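Local coordinates for protein PKS (PDB 4OQJ) that probably acts as a ketosynthase in oxazolomycin biosynthesis, joining acyl units by decarboxylative condensation to extend a polyketide chain, at residues I132-G137 against G184-T189; V198-A203 against A215-A220. All coordinates share one frame; numbering follows the deposited sequence.

Contact 1: I132-G137 against G184-T189; sequences IGVYAG and GPSVST
Residues 132-137 and 184-189 meet as neighbouring parallel strands in the N-terminal half of the thiolase-type ketosynthase fold. The strands run at 22° to each other, and the two segments bury 470 Å² together. Ahead of the ladder, Gly184 N binds Ile132 O at 2.9 Å from above the carbonyl plane. Val134 and Ala136 then use both their N-H and C=O groups. Val134 N donates to Pro185 O at 2.8 Å, and Val134 O accepts Val187 N in a nearly straight bond (165° at the hydrogen). Ala136 N reaches Val187 O in a longer bond of 3.2 Å, and Ala136 O takes Thr189 N.

The two faces of the ladder differ. On one, the Tyr135 ring lies beside Val187, and the two side chains point the same way. Tyr135 CE2 comes to 3.7 Å from Val187 CB. Thr189 CG2 meets the ring edge at CD2, near the ring plane. At the far end, Tyr135 OH lies 3.5 Å from Pro185 CB; its hydrogen bond goes to Ser206. On the other face, Val134 CG1 sits between the backbone N and carbonyl carbon (chi1 53°), and it packs tightly on Ser186 CB at 3.5 Å. Ser186 OG also donates to Gly184 O at 3.2 Å, within its own segment. Thr189 OG1 is buried without a polar partner.

Helix 195-209 covers the Tyr135 face, and helix 171-180 covers Ser186 and Ser188. Ser188 OG bonds to Lys169 O. Strand 214-221 flanks 132-137 on the side away from 184-189. Strand 186-190 is the chain's edge strand, but Ser188 pairs antiparallel with a strand of the second subunit, so the sheet continues through the dimer.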
loop_
_atom_site.group_PDB
_atom_site.type_symbol
_atom_site.label_atom_id
_atom_site.label_comp_id
_atom_site.label_asym_id
_atom_site.label_seq_id
_atom_site.Cartn_x
_atom_site.Cartn_y
_atom_site.Cartn_z
ATOM N N ILE A 132 12.650 -5.568 8.837
ATOM C CA ILE A 132 12.377 -4.182 8.481
ATOM C C ILE A 132 11.589 -4.093 7.174
ATOM O O ILE A 132 12.074 -4.535 6.123
ATOM C CB ILE A 132 13.682 -3.378 8.310
ATOM C CG1 ILE A 132 14.604 -3.584 9.516
ATOM C CG2 ILE A 132 13.351 -1.914 8.072
ATOM C CD1 ILE A 132 15.898 -2.798 9.457
ATOM N N GLY A 133 10.390 -3.521 7.252
ATOM C CA GLY A 133 9.551 -3.267 6.098
ATOM C C GLY A 133 9.783 -1.881 5.528
ATOM O O GLY A 133 10.446 -1.043 6.149
ATOM N N VAL A 134 9.246 -1.632 4.341
ATOM C CA VAL A 134 9.324 -0.313 3.742
ATOM C C VAL A 134 8.108 -0.012 2.877
ATOM O O VAL A 134 7.733 -0.797 1.979
ATOM C CB VAL A 134 10.635 -0.131 2.901
ATOM C CG1 VAL A 134 10.814 -1.235 1.885
ATOM C CG2 VAL A 134 10.662 1.249 2.233
ATOM N N TYR A 135 7.491 1.134 3.160
ATOM C CA TYR A 135 6.372 1.664 2.394
ATOM C C TYR A 135 6.759 3.029 1.835
ATOM O O TYR A 135 7.070 3.953 2.578
ATOM C CB TYR A 135 5.121 1.767 3.274
ATOM C CG TYR A 135 4.611 0.415 3.704
ATOM C CD1 TYR A 135 5.118 -0.237 4.827
ATOM C CD2 TYR A 135 3.646 -0.238 2.951
ATOM C CE1 TYR A 135 4.640 -1.509 5.191
ATOM C CE2 TYR A 135 3.175 -1.476 3.306
ATOM C CZ TYR A 135 3.668 -2.111 4.412
ATOM O OH TYR A 135 3.154 -3.366 4.708
ATOM N N ALA A 136 6.761 3.165 0.521
ATOM C CA ALA A 136 7.269 4.391 -0.082
ATOM C C ALA A 136 6.631 4.658 -1.435
ATOM O O ALA A 136 6.171 3.733 -2.103
ATOM C CB ALA A 136 8.771 4.311 -0.226
ATOM N N GLY A 137 6.603 5.925 -1.833
ATOM C CA GLY A 137 6.058 6.299 -3.129
ATOM C C GLY A 137 6.902 7.381 -3.772
ATOM O O GLY A 137 7.526 8.160 -3.067
ATOM N N GLY A 184 11.198 -7.193 5.472
ATOM C CA GLY A 184 9.782 -7.044 5.764
ATOM C C GLY A 184 9.027 -6.735 4.477
ATOM O O GLY A 184 9.623 -6.696 3.397
ATOM N N PRO A 185 7.710 -6.521 4.570
ATOM C CA PRO A 185 6.959 -6.116 3.380
ATOM C C PRO A 185 7.557 -4.868 2.767
ATOM O O PRO A 185 7.807 -3.900 3.484
ATOM C CB PRO A 185 5.561 -5.812 3.912
ATOM C CG PRO A 185 5.514 -6.378 5.248
ATOM C CD PRO A 185 6.903 -6.405 5.785
ATOM N N SER A 186 7.778 -4.895 1.459
ATOM C CA SER A 186 8.328 -3.762 0.749
ATOM C C SER A 186 7.375 -3.411 -0.375
ATOM O O SER A 186 7.214 -4.167 -1.341
ATOM C CB SER A 186 9.731 -4.092 0.244
ATOM O OG SER A 186 10.563 -4.446 1.360
ATOM N N VAL A 187 6.711 -2.279 -0.221
ATOM C CA VAL A 187 5.543 -1.974 -1.021
ATOM C C VAL A 187 5.590 -0.532 -1.515
ATOM O O VAL A 187 5.808 0.397 -0.734
ATOM C CB VAL A 187 4.244 -2.197 -0.205
ATOM C CG1 VAL A 187 2.999 -1.960 -1.068
ATOM C CG2 VAL A 187 4.214 -3.608 0.363
ATOM N N SER A 188 5.399 -0.342 -2.812
ATOM C CA SER A 188 5.238 1.014 -3.329
ATOM C C SER A 188 3.776 1.412 -3.204
ATOM O O SER A 188 2.873 0.702 -3.655
ATOM C CB SER A 188 5.719 1.135 -4.768
ATOM O OG SER A 188 7.100 0.811 -4.830
ATOM N N THR A 189 3.564 2.534 -2.530
ATOM C CA THR A 189 2.235 3.024 -2.197
ATOM C C THR A 189 2.111 4.445 -2.727
ATOM O O THR A 189 2.990 5.291 -2.501
ATOM C CB THR A 189 1.994 2.983 -0.675
ATOM O OG1 THR A 189 2.673 4.067 -0.064
ATOM C CG2 THR A 189 2.537 1.697 -0.069
#

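Contact 2: V198-A203 against A215-A220; sequences VAVHLA and ALAGAA
Ala203 and Ala217 face each other across a close helix-on-strand contact, with Ala217 CB 4.1 Å from Ala203 CB. Helix 198-203 lies over strand 215-220 and runs almost opposite to it, at 168°. The axes come within 7.1 Å, a short spacing for a helix on a sheet. Small side chains make it possible: on both segments most of the touching groups are methyls.

Ala217 is the centre of the contact. Its CB points at the helix and lies against three of its residues, Ala199, Val200 and Ala203. It rests on the backbone of Val200, with Ala217 CB 3.8 Å from Val200 CA. Val200 also adds one branch from the flank of the helix. Its CG2 is anti to the carbonyl carbon, beside the backbone N, and meets Ala217 CB at 3.8 Å. Ala199 and Ala203 lie one helical turn apart, and both direct their CB toward the strand. Ala199 CB reaches Ala217 CB at 4.3 Å. Ala203 CB reaches further back along the strand, to Ala215 CB at 4.0 Å. The methyls of Ala215 and Ala217 thus share one face of the strand, with Ala203 touching both. No hydrogen bond crosses the contact; apolar packing makes it.

Leu216, between them, points away from the helix and packs on Ala114 and Leu118 of helix 105-121. Strand 214-221 therefore has a helix on each face. In the sheet it lies between strand 132-138 and the antiparallel strand 259-267, whose Leu265 also touches Ala203. The opposite side of the helix reaches the dimer interface: His201 points away from the strand, and its NE2 bonds Asp211 of the second subunit. This is the buried central helix layer of the thiolase fold.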
loop_
_atom_site.group_PDB
_atom_site.type_symbol
_atom_site.label_atom_id
_atom_site.label_comp_id
_atom_site.label_asym_id
_atom_site.label_seq_id
_atom_site.Cartn_x
_atom_site.Cartn_y
_atom_site.Cartn_z
ATOM N N VAL A 198 -0.101 8.259 4.008
ATOM C CA VAL A 198 -0.642 6.926 3.739
ATOM C C VAL A 198 0.451 5.869 3.940
ATOM O O VAL A 198 0.202 4.830 4.547
ATOM C CB VAL A 198 -1.245 6.832 2.321
ATOM C CG1 VAL A 198 -1.701 5.411 2.003
ATOM C CG2 VAL A 198 -2.427 7.801 2.182
ATOM N N ALA A 199 1.673 6.137 3.476
ATOM C CA ALA A 199 2.760 5.188 3.671
ATOM C C ALA A 199 3.010 5.013 5.166
ATOM O O ALA A 199 3.200 3.890 5.651
ATOM C CB ALA A 199 4.022 5.654 2.963
ATOM N N VAL A 200 2.991 6.129 5.901
ATOM C CA VAL A 200 3.146 6.076 7.350
ATOM C C VAL A 200 2.021 5.235 7.959
ATOM O O VAL A 200 2.256 4.393 8.826
ATOM C CB VAL A 200 3.160 7.497 7.970
ATOM C CG1 VAL A 200 3.003 7.447 9.487
ATOM C CG2 VAL A 200 4.466 8.214 7.625
ATOM N N HIS A 201 0.792 5.463 7.506
ATOM C CA HIS A 201 -0.344 4.705 8.022
ATOM C C HIS A 201 -0.159 3.206 7.798
ATOM O O HIS A 201 -0.358 2.396 8.719
ATOM C CB HIS A 201 -1.619 5.186 7.364
ATOM C CG HIS A 201 -2.812 4.343 7.662
ATOM N ND1 HIS A 201 -3.542 4.475 8.820
ATOM C CD2 HIS A 201 -3.425 3.389 6.926
ATOM C CE1 HIS A 201 -4.563 3.633 8.786
ATOM N NE2 HIS A 201 -4.517 2.963 7.651
ATOM N N LEU A 202 0.242 2.817 6.590
ATOM C CA LEU A 202 0.370 1.388 6.302
ATOM C C LEU A 202 1.558 0.773 7.052
ATOM O O LEU A 202 1.479 -0.376 7.492
ATOM C CB LEU A 202 0.499 1.140 4.800
ATOM C CG LEU A 202 -0.746 1.524 3.991
ATOM C CD1 LEU A 202 -0.451 1.411 2.507
ATOM C CD2 LEU A 202 -1.954 0.668 4.380
ATOM N N ALA A 203 2.632 1.537 7.214
ATOM C CA ALA A 203 3.770 1.082 8.018
ATOM C C ALA A 203 3.336 0.788 9.459
ATOM O O ALA A 203 3.684 -0.254 10.027
ATOM C CB ALA A 203 4.866 2.104 7.999
ATOM N N ALA A 215 9.926 -0.374 10.484
ATOM C CA ALA A 215 9.467 -0.044 9.138
ATOM C C ALA A 215 9.928 1.339 8.721
ATOM O O ALA A 215 9.912 2.268 9.529
ATOM C CB ALA A 215 7.944 -0.137 9.066
ATOM N N LEU A 216 10.360 1.467 7.470
ATOM C CA LEU A 216 10.537 2.779 6.859
ATOM C C LEU A 216 9.272 3.219 6.155
ATOM O O LEU A 216 8.562 2.405 5.553
ATOM C CB LEU A 216 11.684 2.786 5.852
ATOM C CG LEU A 216 13.055 3.069 6.444
ATOM C CD1 LEU A 216 13.642 1.796 7.006
ATOM C CD2 LEU A 216 13.959 3.678 5.416
ATOM N N ALA A 217 9.005 4.515 6.216
ATOM C CA ALA A 217 7.935 5.125 5.445
ATOM C C ALA A 217 8.471 6.418 4.874
ATOM O O ALA A 217 9.115 7.192 5.581
ATOM C CB ALA A 217 6.701 5.378 6.308
ATOM N N GLY A 218 8.212 6.673 3.600
ATOM C CA GLY A 218 8.754 7.867 2.986
ATOM C C GLY A 218 8.296 8.079 1.562
ATOM O O GLY A 218 7.483 7.331 1.044
ATOM N N ALA A 219 8.829 9.112 0.927
ATOM C CA ALA A 219 8.404 9.479 -0.401
ATOM C C ALA A 219 9.414 10.423 -1.006
ATOM O O ALA A 219 10.154 11.086 -0.278
ATOM C CB ALA A 219 7.032 10.111 -0.360
ATOM N N ALA A 220 9.458 10.472 -2.335
ATOM C CA ALA A 220 10.331 11.411 -3.061
ATOM C C ALA A 220 9.547 12.022 -4.193
ATOM O O ALA A 220 8.796 11.330 -4.854
ATOM C CB ALA A 220 11.548 10.709 -3.615
#

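Overall arrangement
Contacts 1 and 2 follow one another along the chain, and their centres are 7 Å apart. Strands 132-138 and 214-221 are neighbours in one sheet: Gly133 O meets Leu216 N at 2.8 Å and Tyr135 N meets Leu216 O at 2.9 Å, both probable hydrogen bonds. Helix 195-209 lies over both contacts, and Ala199 CB packs on Tyr135 O at 3.5 Å. Strand 186-190 leads directly into that helix. In ketosynthases the active-site cysteine sits in the turn of this strand-turn-helix unit, so both contacts probably lie close to the nucleophile's turn. Both contacts also touch the second subunit.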